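Local coordinates for protein mevalonate kinase, putative (PDB 2HFS) that probably phosphorylates (R)-mevalonate with ATP to give (R)-5-phosphomevalonate, an early step of isoprenoid and sterol biosynthesis, as a GHMP-family kinase, at residues 188-192 with 297-302. Residues are numbered along the deposited sequence.
Sequences LYLVV and ASSDQR
Tyr-189 (chi1 m) lays one ring face over the backbone where Ser-298 passes into Ser-299, its CD1 3.7 Å from Ser-298 CA and its CE2 3.9 Å from Ser-299 CB. Residues 188-192 are extended (phi -94 to -113°, psi 106 to 142°); 297-302 turn through an extended Ser-298 (-162/179) into a helix. Ser-298 is the N-cap: its p rotamer brings OG 3.2 Å from Gln-301 N, which donates to it. CA atoms approach to 6.1 Å at Tyr-189/Ser-298 and 6.9 Å at Val-191/Arg-302. Arg-302 (chi1 and chi2 t, chi3 p) reaches across, roughly perpendicular to the strand. Its CG packs 3.4 Å from Val-191 CG2, its NH2 sits at the Tyr-189 ring edge, 3.8 Å from CD2, so that edge meets the guanidinium face, and NH1 donates a weak hydrogen bond to Leu-190 O (3.3 Å, N-H...O angle 160°). In this ferredoxin-like alpha+beta C-terminal domain of GHMP kinases, helix 299-312 follows strand 291-296 and packs on one face of the antiparallel sheet, where strand 188-194 pairs with 291-296 and 318-324; Leu-188 and Leu-190 point away from the helix and touch strand 17-25.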
loop_
_atom_site.group_PDB
_atom_site.type_symbol
_atom_site.label_atom_id
_atom_site.label_comp_id
_atom_site.label_asym_id
_atom_site.label_seq_id
_atom_site.Cartn_x
_atom_site.Cartn_y
_atom_site.Cartn_z
ATOM N N LEU A 188 -11.727 8.555 6.496
ATOM C CA LEU A 188 -12.173 7.679 5.423
ATOM C C LEU A 188 -12.391 6.283 6.023
ATOM O O LEU A 188 -11.469 5.677 6.526
ATOM C CB LEU A 188 -11.089 7.580 4.336
ATOM C CG LEU A 188 -10.963 8.507 3.131
ATOM C CD1 LEU A 188 -11.495 9.875 3.325
ATOM C CD2 LEU A 188 -9.609 8.513 2.468
ATOM N N TYR A 189 -13.623 5.806 5.940
ATOM C CA TYR A 189 -13.996 4.479 6.358
ATOM C C TYR A 189 -13.929 3.542 5.135
ATOM O O TYR A 189 -14.780 3.620 4.240
ATOM C CB TYR A 189 -15.399 4.505 6.980
ATOM C CG TYR A 189 -15.506 5.276 8.287
ATOM C CD1 TYR A 189 -16.026 6.572 8.317
ATOM C CD2 TYR A 189 -15.107 4.705 9.495
ATOM C CE1 TYR A 189 -16.128 7.287 9.515
ATOM C CE2 TYR A 189 -15.210 5.410 10.700
ATOM C CZ TYR A 189 -15.717 6.699 10.694
ATOM O OH TYR A 189 -15.816 7.401 11.882
ATOM N N LEU A 190 -12.895 2.690 5.089
ATOM C CA LEU A 190 -12.630 1.824 3.944
ATOM C C LEU A 190 -12.970 0.361 4.188
ATOM O O LEU A 190 -12.735 -0.174 5.288
ATOM C CB LEU A 190 -11.149 1.937 3.521
ATOM C CG LEU A 190 -10.608 3.319 3.133
ATOM C CD1 LEU A 190 -9.134 3.258 2.718
ATOM C CD2 LEU A 190 -11.437 3.908 2.012
ATOM N N VAL A 191 -13.500 -0.301 3.157
ATOM C CA VAL A 191 -13.555 -1.766 3.164
ATOM C C VAL A 191 -12.601 -2.183 2.041
ATOM O O VAL A 191 -12.765 -1.761 0.904
ATOM C CB VAL A 191 -14.970 -2.346 2.888
ATOM C CG1 VAL A 191 -14.920 -3.854 2.927
ATOM C CG2 VAL A 191 -15.980 -1.858 3.919
ATOM N N VAL A 192 -11.571 -2.948 2.375
ATOM C CA VAL A 192 -10.656 -3.422 1.353
ATOM C C VAL A 192 -10.845 -4.923 1.231
ATOM O O VAL A 192 -10.985 -5.619 2.242
ATOM C CB VAL A 192 -9.189 -3.070 1.658
ATOM C CG1 VAL A 192 -8.262 -3.569 0.522
ATOM C CG2 VAL A 192 -9.024 -1.560 1.892
ATOM N N ALA A 297 -19.741 5.643 4.102
ATOM C CA ALA A 297 -20.084 6.988 4.580
ATOM C C ALA A 297 -19.839 7.133 6.076
ATOM O O ALA A 297 -19.702 8.252 6.584
ATOM C CB ALA A 297 -21.541 7.336 4.245
ATOM N N SER A 298 -19.789 5.996 6.768
ATOM C CA SER A 298 -19.648 5.949 8.216
ATOM C C SER A 298 -19.179 4.557 8.623
ATOM O O SER A 298 -19.011 3.688 7.772
ATOM C CB SER A 298 -20.994 6.237 8.876
ATOM O OG SER A 298 -21.924 5.213 8.575
ATOM N N SER A 299 -18.979 4.342 9.922
ATOM C CA SER A 299 -18.627 3.019 10.432
ATOM C C SER A 299 -19.808 2.050 10.356
ATOM O O SER A 299 -19.634 0.863 10.056
ATOM C CB SER A 299 -18.110 3.126 11.869
ATOM O OG SER A 299 -17.316 2.003 12.206
ATOM N N ASP A 300 -21.006 2.553 10.633
ATOM C CA ASP A 300 -22.218 1.724 10.591
ATOM C C ASP A 300 -22.505 1.170 9.183
ATOM O O ASP A 300 -22.810 -0.014 9.018
ATOM C CB ASP A 300 -23.429 2.507 11.123
ATOM C CG ASP A 300 -24.690 1.654 11.230
ATOM O OD1 ASP A 300 -24.578 0.427 11.472
ATOM O OD2 ASP A 300 -25.844 2.130 11.091
ATOM N N GLN A 301 -22.402 2.032 8.179
ATOM C CA GLN A 301 -22.677 1.645 6.799
ATOM C C GLN A 301 -21.609 0.692 6.270
ATOM O O GLN A 301 -21.877 -0.079 5.356
ATOM C CB GLN A 301 -22.831 2.882 5.905
ATOM C CG GLN A 301 -24.077 3.715 6.260
ATOM C CD GLN A 301 -24.208 4.993 5.446
ATOM O OE1 GLN A 301 -24.122 4.976 4.212
ATOM N NE2 GLN A 301 -24.435 6.102 6.134
ATOM N N ARG A 302 -20.414 0.751 6.865
ATOM C CA ARG A 302 -19.342 -0.211 6.599
ATOM C C ARG A 302 -19.762 -1.625 7.044
ATOM O O ARG A 302 -19.539 -2.608 6.318
ATOM C CB ARG A 302 -18.042 0.255 7.284
ATOM C CG ARG A 302 -16.777 -0.546 6.946
ATOM C CD ARG A 302 -15.464 0.199 7.184
ATOM N NE ARG A 302 -15.234 0.496 8.605
ATOM C CZ ARG A 302 -14.080 0.905 9.122
ATOM N NH1 ARG A 302 -13.013 1.067 8.349
ATOM N NH2 ARG A 302 -13.986 1.153 10.420
#